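Local coordinates for protein haloacid dehalogenase (Pseudomonas aeruginosa, PDB 3UMC) that probably hydrolyses the carbon-halogen bond of L-2-haloacids, as a dehalogenase of the haloacid dehalogenase-like hydrolase superfamily, at residues F30-D35 / L195-N200; W122-A127 / I216-E221. All blocks are in the same frame, centred on the assembly; numbering follows the deposited sequence.

Contact 1 (F30-D35 / L195-N200); sequences FGTLVD and LCAAHN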
ATOM      1  N   PHE A  30       1.845  14.199   7.063  1.00 12.72           N
ATOM      2  CA  PHE A  30       1.451  15.522   7.539  1.00 13.87           C
ATOM      3  C   PHE A  30       2.608  16.351   8.017  1.00 12.90           C
ATOM      4  O   PHE A  30       3.347  15.941   8.888  1.00 13.57           O
ATOM      5  CB  PHE A  30       0.401  15.442   8.664  1.00 15.64           C
ATOM      6  CG  PHE A  30      -0.932  14.924   8.194  1.00 18.06           C
ATOM      7  CD1 PHE A  30      -1.305  15.005   6.897  1.00 25.06           C
ATOM      8  CD2 PHE A  30      -1.801  14.360   9.051  1.00 30.52           C
ATOM      9  CE1 PHE A  30      -2.528  14.519   6.490  1.00 29.69           C
ATOM     10  CE2 PHE A  30      -3.058  13.906   8.618  1.00 30.64           C
ATOM     11  CZ  PHE A  30      -3.398  13.997   7.360  1.00 27.23           C
ATOM     12  N   GLY A  31       2.770  17.516   7.412  1.00 11.62           N
ATOM     13  CA  GLY A  31       3.850  18.411   7.751  1.00 12.28           C
ATOM     14  C   GLY A  31       5.132  18.031   7.048  1.00 11.36           C
ATOM     15  O   GLY A  31       5.768  18.851   6.412  1.00 12.80           O
ATOM     16  N   THR A  32       5.563  16.793   7.192  1.00 11.24           N
ATOM     17  CA  THR A  32       6.803  16.358   6.528  1.00  9.84           C
ATOM     18  C   THR A  32       6.771  16.514   4.991  1.00  9.76           C
ATOM     19  O   THR A  32       7.705  16.944   4.421  1.00 11.67           O
ATOM     20  CB  THR A  32       7.120  14.911   6.897  1.00  8.95           C
ATOM     21  OG1 THR A  32       7.306  14.827   8.308  1.00  8.54           O
ATOM     22  CG2 THR A  32       8.402  14.432   6.174  1.00  7.97           C
ATOM     23  N   LEU A  33       5.685  16.123   4.344  1.00 10.42           N
ATOM     24  CA  LEU A  33       5.565  16.107   2.900  1.00 10.02           C
ATOM     25  C   LEU A  33       4.518  17.105   2.409  1.00 11.33           C
ATOM     26  O   LEU A  33       4.656  17.583   1.304  1.00 11.49           O
ATOM     27  CB  LEU A  33       5.158  14.698   2.472  1.00 10.85           C
ATOM     28  CG  LEU A  33       6.161  13.518   2.730  1.00  9.31           C
ATOM     29  CD1 LEU A  33       5.669  12.220   2.050  1.00  7.57           C
ATOM     30  CD2 LEU A  33       7.523  13.776   2.179  1.00  4.14           C
ATOM     31  N   VAL A  34       3.472  17.399   3.204  1.00 11.66           N
ATOM     32  CA  VAL A  34       2.349  18.258   2.765  1.00 12.03           C
ATOM     33  C   VAL A  34       2.036  19.312   3.802  1.00 13.37           C
ATOM     34  O   VAL A  34       2.205  19.125   5.020  1.00 14.45           O
ATOM     35  CB  VAL A  34       1.041  17.450   2.466  1.00 11.75           C
ATOM     36  CG1 VAL A  34       1.244  16.447   1.267  1.00 13.01           C
ATOM     37  CG2 VAL A  34       0.563  16.739   3.721  1.00 10.00           C
ATOM     38  N   ASP A  35       1.639  20.465   3.307  1.00 14.61           N
ATOM     39  CA  ASP A  35       1.350  21.633   4.138  1.00 14.76           C
ATOM     40  C   ASP A  35      -0.118  21.630   4.439  1.00 16.81           C
ATOM     41  O   ASP A  35      -0.921  22.234   3.709  1.00 19.24           O
ATOM     42  CB  ASP A  35       1.736  22.887   3.356  1.00 15.05           C
ATOM     43  CG  ASP A  35       1.490  24.198   4.113  1.00 15.96           C
ATOM     44  OD1 ASP A  35       1.034  24.212   5.301  1.00 11.86           O
ATOM     45  OD2 ASP A  35       1.759  25.197   3.421  1.00 17.56           O
ATOM     46  N   LEU A 195      13.366   6.038   8.433  1.00 12.01           N
ATOM     47  CA  LEU A 195      12.258   6.935   8.561  1.00 10.73           C
ATOM     48  C   LEU A 195      12.717   8.333   8.249  1.00  9.73           C
ATOM     49  O   LEU A 195      13.656   8.849   8.878  1.00  8.92           O
ATOM     50  CB  LEU A 195      11.680   6.945   9.958  1.00 10.42           C
ATOM     51  CG  LEU A 195      10.534   7.975  10.220  1.00 14.10           C
ATOM     52  CD1 LEU A 195       9.295   7.788   9.302  1.00 12.18           C
ATOM     53  CD2 LEU A 195      10.131   8.045  11.714  1.00  8.63           C
ATOM     54  N   CYS A 196      11.963   8.992   7.373  1.00 10.74           N
ATOM     55  CA  CYS A 196      12.136  10.425   7.100  1.00 10.33           C
ATOM     56  C   CYS A 196      10.978  11.196   7.678  1.00 10.49           C
ATOM     57  O   CYS A 196       9.824  10.919   7.363  1.00 11.55           O
ATOM     58  CB  CYS A 196      12.244  10.619   5.592  1.00 12.26           C
ATOM     59  SG  CYS A 196      12.320  12.347   5.052  1.00 12.82           S
ATOM     60  N   ALA A 197      11.269  12.183   8.510  1.00  9.62           N
ATOM     61  CA  ALA A 197      10.234  13.001   9.152  1.00  9.88           C
ATOM     62  C   ALA A 197      10.687  14.400   9.456  1.00  8.45           C
ATOM     63  O   ALA A 197      11.839  14.652   9.627  1.00  8.99           O
ATOM     64  CB  ALA A 197       9.777  12.360  10.512  1.00  9.52           C
ATOM     65  N   ALA A 198       9.726  15.293   9.618  1.00  9.21           N
ATOM     66  CA  ALA A 198       9.974  16.655  10.083  1.00  8.95           C
ATOM     67  C   ALA A 198       9.844  16.796  11.593  1.00  9.11           C
ATOM     68  O   ALA A 198       9.928  17.910  12.152  1.00  7.80           O
ATOM     69  CB  ALA A 198       8.998  17.599   9.383  1.00  6.41           C
ATOM     70  N   HIS A 199       9.589  15.702  12.297  1.00 10.45           N
ATOM     71  CA  HIS A 199       9.252  15.822  13.745  1.00  9.84           C
ATOM     72  C   HIS A 199      10.204  14.915  14.538  1.00 11.36           C
ATOM     73  O   HIS A 199      10.353  13.677  14.240  1.00 11.97           O
ATOM     74  CB  HIS A 199       7.748  15.568  13.999  1.00 12.07           C
ATOM     75  CG  HIS A 199       6.843  16.241  13.013  1.00 11.82           C
ATOM     76  ND1 HIS A 199       6.150  15.555  12.033  1.00 10.64           N
ATOM     77  CD2 HIS A 199       6.670  17.541  12.745  1.00 12.34           C
ATOM     78  CE1 HIS A 199       5.508  16.415  11.279  1.00 14.34           C
ATOM     79  NE2 HIS A 199       5.795  17.634  11.706  1.00 11.27           N
ATOM     80  N   ASN A 200      10.942  15.521  15.455  1.00  9.52           N
ATOM     81  CA  ASN A 200      11.964  14.764  16.194  1.00 10.92           C
ATOM     82  C   ASN A 200      11.373  13.620  17.019  1.00 13.43           C
ATOM     83  O   ASN A 200      12.078  12.646  17.189  1.00 12.63           O
ATOM     84  CB  ASN A 200      12.759  15.672  17.143  1.00 11.36           C
ATOM     85  CG  ASN A 200      13.777  16.553  16.393  1.00  8.49           C
ATOM     86  OD1 ASN A 200      14.887  16.133  16.070  1.00 10.97           O
ATOM     87  ND2 ASN A 200      13.398  17.789  16.152  1.00 12.54           N
TER
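Phe30 O lies at the edge of the His199 imidazole, in the ring plane and 3.3 Å from CE1, while one face of the ring is covered near its rim by CB of the preceding residue, Ala198. The CA of Gly31 also sits near the ring plane, farther out. Residues 30-35 follow Asp28 and contain the Gly-Thr pair that closes the DxxGT signature of the haloacid dehalogenase superfamily; 195-200 hold the C-terminal end of strand 193-197, which lies beside strand 24-27 in the parallel sheet, and the loop after it. His199 CG stands beside its own backbone N (chi1 -44°), which folds the ring back toward Phe30 and Gly31, where its NE2 is held by Glu221.

Thr32 makes the one hydrogen bond between the two segments. Ala198 N donates to its OG1 at 2.8 Å, with an N-H...O angle of 154°, and Asp28 OD2 is a second partner of the same hydroxyl. This buried oxygen therefore joins the loop after strand 24-27 to the end of the strand beside it. The threonine methyl leans back toward Ala197 and Cys196, with CG2 3.8 Å from Ala197 CA and 4.0 Å from Cys196 O.

Contact 2 (W122-A127 / I216-E221); sequences WPDTLA and IARPLE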
ATOM      1  N   TRP A 122       4.722  20.332  -0.207  1.00 15.16           N
ATOM      2  CA  TRP A 122       5.824  21.315  -0.330  1.00 14.30           C
ATOM      3  C   TRP A 122       6.461  21.279  -1.710  1.00 14.71           C
ATOM      4  O   TRP A 122       6.383  20.254  -2.388  1.00 15.53           O
ATOM      5  CB  TRP A 122       6.873  21.122   0.768  1.00 14.37           C
ATOM      6  CG  TRP A 122       6.288  21.137   2.193  1.00 12.12           C
ATOM      7  CD1 TRP A 122       6.163  20.076   3.004  1.00 12.34           C
ATOM      8  CD2 TRP A 122       5.778  22.244   2.913  1.00 15.75           C
ATOM      9  NE1 TRP A 122       5.619  20.428   4.192  1.00 10.64           N
ATOM     10  CE2 TRP A 122       5.361  21.765   4.170  1.00 15.61           C
ATOM     11  CE3 TRP A 122       5.642  23.609   2.635  1.00 21.60           C
ATOM     12  CZ2 TRP A 122       4.814  22.585   5.140  1.00 15.20           C
ATOM     13  CZ3 TRP A 122       5.095  24.437   3.605  1.00 18.51           C
ATOM     14  CH2 TRP A 122       4.706  23.918   4.852  1.00 18.17           C
ATOM     15  N   PRO A 123       7.151  22.376  -2.142  1.00 15.28           N
ATOM     16  CA  PRO A 123       7.724  22.474  -3.496  1.00 14.07           C
ATOM     17  C   PRO A 123       8.676  21.384  -3.901  1.00 14.68           C
ATOM     18  O   PRO A 123       8.815  21.076  -5.112  1.00 13.48           O
ATOM     19  CB  PRO A 123       8.510  23.786  -3.447  1.00 16.02           C
ATOM     20  CG  PRO A 123       7.715  24.655  -2.455  1.00 16.62           C
ATOM     21  CD  PRO A 123       7.260  23.659  -1.405  1.00 15.80           C
ATOM     22  N   ASP A 124       9.313  20.758  -2.898  1.00 14.48           N
ATOM     23  CA  ASP A 124      10.264  19.708  -3.123  1.00 13.50           C
ATOM     24  C   ASP A 124       9.664  18.301  -3.087  1.00 13.95           C
ATOM     25  O   ASP A 124      10.319  17.318  -3.438  1.00 12.30           O
ATOM     26  CB  ASP A 124      11.381  19.773  -2.070  1.00 14.21           C
ATOM     27  CG  ASP A 124      10.857  19.618  -0.620  1.00 14.93           C
ATOM     28  OD1 ASP A 124      10.262  20.571  -0.070  1.00 15.88           O
ATOM     29  OD2 ASP A 124      11.115  18.591   0.008  1.00 13.74           O
ATOM     30  N   THR A 125       8.468  18.171  -2.560  1.00 13.96           N
ATOM     31  CA  THR A 125       8.022  16.831  -2.180  1.00 13.66           C
ATOM     32  C   THR A 125       7.954  15.885  -3.372  1.00 14.97           C
ATOM     33  O   THR A 125       8.580  14.827  -3.374  1.00 13.51           O
ATOM     34  CB  THR A 125       6.664  16.860  -1.476  1.00 14.23           C
ATOM     35  OG1 THR A 125       6.829  17.458  -0.197  1.00 14.48           O
ATOM     36  CG2 THR A 125       6.050  15.418  -1.339  1.00 11.61           C
ATOM     37  N   LEU A 126       7.193  16.283  -4.381  1.00 15.07           N
ATOM     38  CA  LEU A 126       6.990  15.474  -5.575  1.00 16.04           C
ATOM     39  C   LEU A 126       8.282  15.103  -6.275  1.00 15.09           C
ATOM     40  O   LEU A 126       8.569  13.886  -6.568  1.00 14.86           O
ATOM     41  CB  LEU A 126       6.032  16.176  -6.556  1.00 18.08           C
ATOM     42  CG  LEU A 126       4.513  16.029  -6.385  1.00 24.88           C
ATOM     43  CD1 LEU A 126       4.110  15.930  -4.943  1.00 29.60           C
ATOM     44  CD2 LEU A 126       3.621  17.137  -7.096  1.00 30.52           C
ATOM     45  N   ALA A 127       9.125  16.087  -6.480  1.00 14.14           N
ATOM     46  CA  ALA A 127      10.353  15.822  -7.241  1.00 14.20           C
ATOM     47  C   ALA A 127      11.253  14.895  -6.473  1.00 12.95           C
ATOM     48  O   ALA A 127      11.931  14.036  -7.075  1.00 13.60           O
ATOM     49  CB  ALA A 127      11.136  17.082  -7.571  1.00 12.71           C
ATOM     50  N   ILE A 216      14.061  16.379   8.050  1.00 11.69           N
ATOM     51  CA  ILE A 216      13.910  17.569   7.159  1.00 10.84           C
ATOM     52  C   ILE A 216      13.095  18.596   7.903  1.00 10.67           C
ATOM     53  O   ILE A 216      11.959  18.351   8.163  1.00 10.79           O
ATOM     54  CB  ILE A 216      13.189  17.172   5.889  1.00 10.15           C
ATOM     55  CG1 ILE A 216      14.032  16.120   5.157  1.00 14.74           C
ATOM     56  CG2 ILE A 216      13.010  18.371   4.906  1.00 10.03           C
ATOM     57  CD1 ILE A 216      13.619  15.856   3.692  1.00 14.38           C
ATOM     58  N   ALA A 217      13.663  19.748   8.226  1.00 10.50           N
ATOM     59  CA  ALA A 217      12.927  20.776   8.895  1.00 10.87           C
ATOM     60  C   ALA A 217      11.840  21.352   8.027  1.00 10.97           C
ATOM     61  O   ALA A 217      12.069  21.609   6.887  1.00 11.80           O
ATOM     62  CB  ALA A 217      13.931  21.930   9.429  1.00 11.23           C
ATOM     63  N   ARG A 218      10.664  21.611   8.595  1.00 12.63           N
ATOM     64  CA  ARG A 218       9.569  22.289   7.900  1.00 13.10           C
ATOM     65  C   ARG A 218       9.138  23.436   8.798  1.00 14.42           C
ATOM     66  O   ARG A 218       8.098  23.348   9.460  1.00 14.46           O
ATOM     67  CB  ARG A 218       8.390  21.352   7.690  1.00 13.10           C
ATOM     68  CG  ARG A 218       8.655  20.176   6.802  1.00 13.19           C
ATOM     69  CD  ARG A 218       9.215  20.600   5.417  1.00 12.96           C
ATOM     70  NE  ARG A 218       9.216  19.515   4.453  1.00 16.50           N
ATOM     71  CZ  ARG A 218       9.598  19.604   3.167  1.00 14.80           C
ATOM     72  NH1 ARG A 218      10.136  20.716   2.671  1.00 11.18           N
ATOM     73  NH2 ARG A 218       9.518  18.536   2.398  1.00 12.38           N
ATOM     74  N   PRO A 219       9.935  24.521   8.827  1.00 16.56           N
ATOM     75  CA  PRO A 219       9.698  25.584   9.815  1.00 18.01           C
ATOM     76  C   PRO A 219       8.394  26.381   9.636  1.00 19.61           C
ATOM     77  O   PRO A 219       8.069  27.103  10.526  1.00 20.80           O
ATOM     78  CB  PRO A 219      10.927  26.485   9.694  1.00 18.68           C
ATOM     79  CG  PRO A 219      11.435  26.335   8.214  1.00 18.45           C
ATOM     80  CD  PRO A 219      11.091  24.798   7.933  1.00 17.15           C
ATOM     81  N   LEU A 220       7.637  26.148   8.553  1.00 20.40           N
ATOM     82  CA  LEU A 220       6.388  26.836   8.217  1.00 21.34           C
ATOM     83  C   LEU A 220       5.168  25.934   8.439  1.00 20.32           C
ATOM     84  O   LEU A 220       4.037  26.342   8.218  1.00 20.85           O
ATOM     85  CB  LEU A 220       6.471  27.347   6.733  1.00 21.71           C
ATOM     86  CG  LEU A 220       7.558  28.474   6.565  1.00 26.83           C
ATOM     87  CD1 LEU A 220       7.620  29.145   5.228  1.00 30.85           C
ATOM     88  CD2 LEU A 220       7.331  29.539   7.625  1.00 28.85           C
ATOM     89  N   GLU A 221       5.373  24.699   8.882  1.00 19.44           N
ATOM     90  CA  GLU A 221       4.232  23.800   9.042  1.00 18.99           C
ATOM     91  C   GLU A 221       3.099  24.447   9.873  1.00 19.96           C
ATOM     92  O   GLU A 221       1.906  24.338   9.518  1.00 18.47           O
ATOM     93  CB  GLU A 221       4.650  22.511   9.729  1.00 18.74           C
ATOM     94  CG  GLU A 221       3.555  21.520   9.859  1.00 18.44           C
ATOM     95  CD  GLU A 221       3.975  20.168  10.488  1.00 18.96           C
ATOM     96  OE1 GLU A 221       5.178  19.897  10.804  1.00 13.99           O
ATOM     97  OE2 GLU A 221       3.049  19.358  10.579  1.00 15.26           O
TER
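Asp124 OD2 is held by two N-H groups, NH2 of Arg218 at 2.9 Å and the backbone N of Leu243. Its partner oxygen, OD1, takes Arg218 NH1 through the syn lone pair at 2.7 Å, so the salt bridge is end-on, with one terminal nitrogen on each carboxylate oxygen. The match is not flat: the carboxylate and guanidinium planes are turned 40° apart, and OD2 is met from slightly outside its own plane.

The guanidinium is also sandwiched. CG2 of Ile216 rests over the centre of one face, and CD1 of Trp122 lies against the opposite face, off toward the rim and 3.4 Å from NE. Arginine and indole run past each other in opposite directions with their planes 27° apart, and a CH-pi contact extends the overlap, Arg218 CD lying 4.0 Å from the centroid of the five-membered Trp122 ring. A bend at chi2 (-54°) lays the arginine chain along the indole in this way. With NE hydrogen-bonded to Thr32 O, all three guanidinium nitrogens have partners, which fixes the group's rotation.

Indole NE1 is tied to Gly31 O. Arginine and tryptophan thus hold both backbone carbonyls of the Gly-Thr pair in the superfamily's DxxGT signature. At the far end of the ring, CZ2 meets Glu221 CA near the ring plane at 4.1 Å, and CH2 approaches Leu220 CB at 4.3 Å on the more exposed margin. Both partners belong to the type I turn 218-221.

The contact joins the loop after strand 212-216 of the parallel sheet to the connection after strand 120-121 and the first residues of helix 125-132, with Leu243 of helix 243-251 touching both Ile216 and Arg218.

The two contacts are neighbours, their centres about 8 Å apart, and their segments alternate along the chain: 30-35, 122-127, 195-200, 216-221. Contact 1 is the deeper, about 6 Å from the centre of the chain against about 12 Å for contact 2. Contact 1 uses the C-terminal end of strand 193-197 and contact 2 that of its neighbour in the parallel sheet of the Rossmann-like core, 212-216. Residues 30-35 are the common element: strand 34-35 pairs antiparallel with 120-121, just before contact 2, and Leu33 O lies 2.6 Å from Thr125 OG1, a probable hydrogen bond. The other three segments are thereby gathered round the loop that follows the first core strand, 24-27.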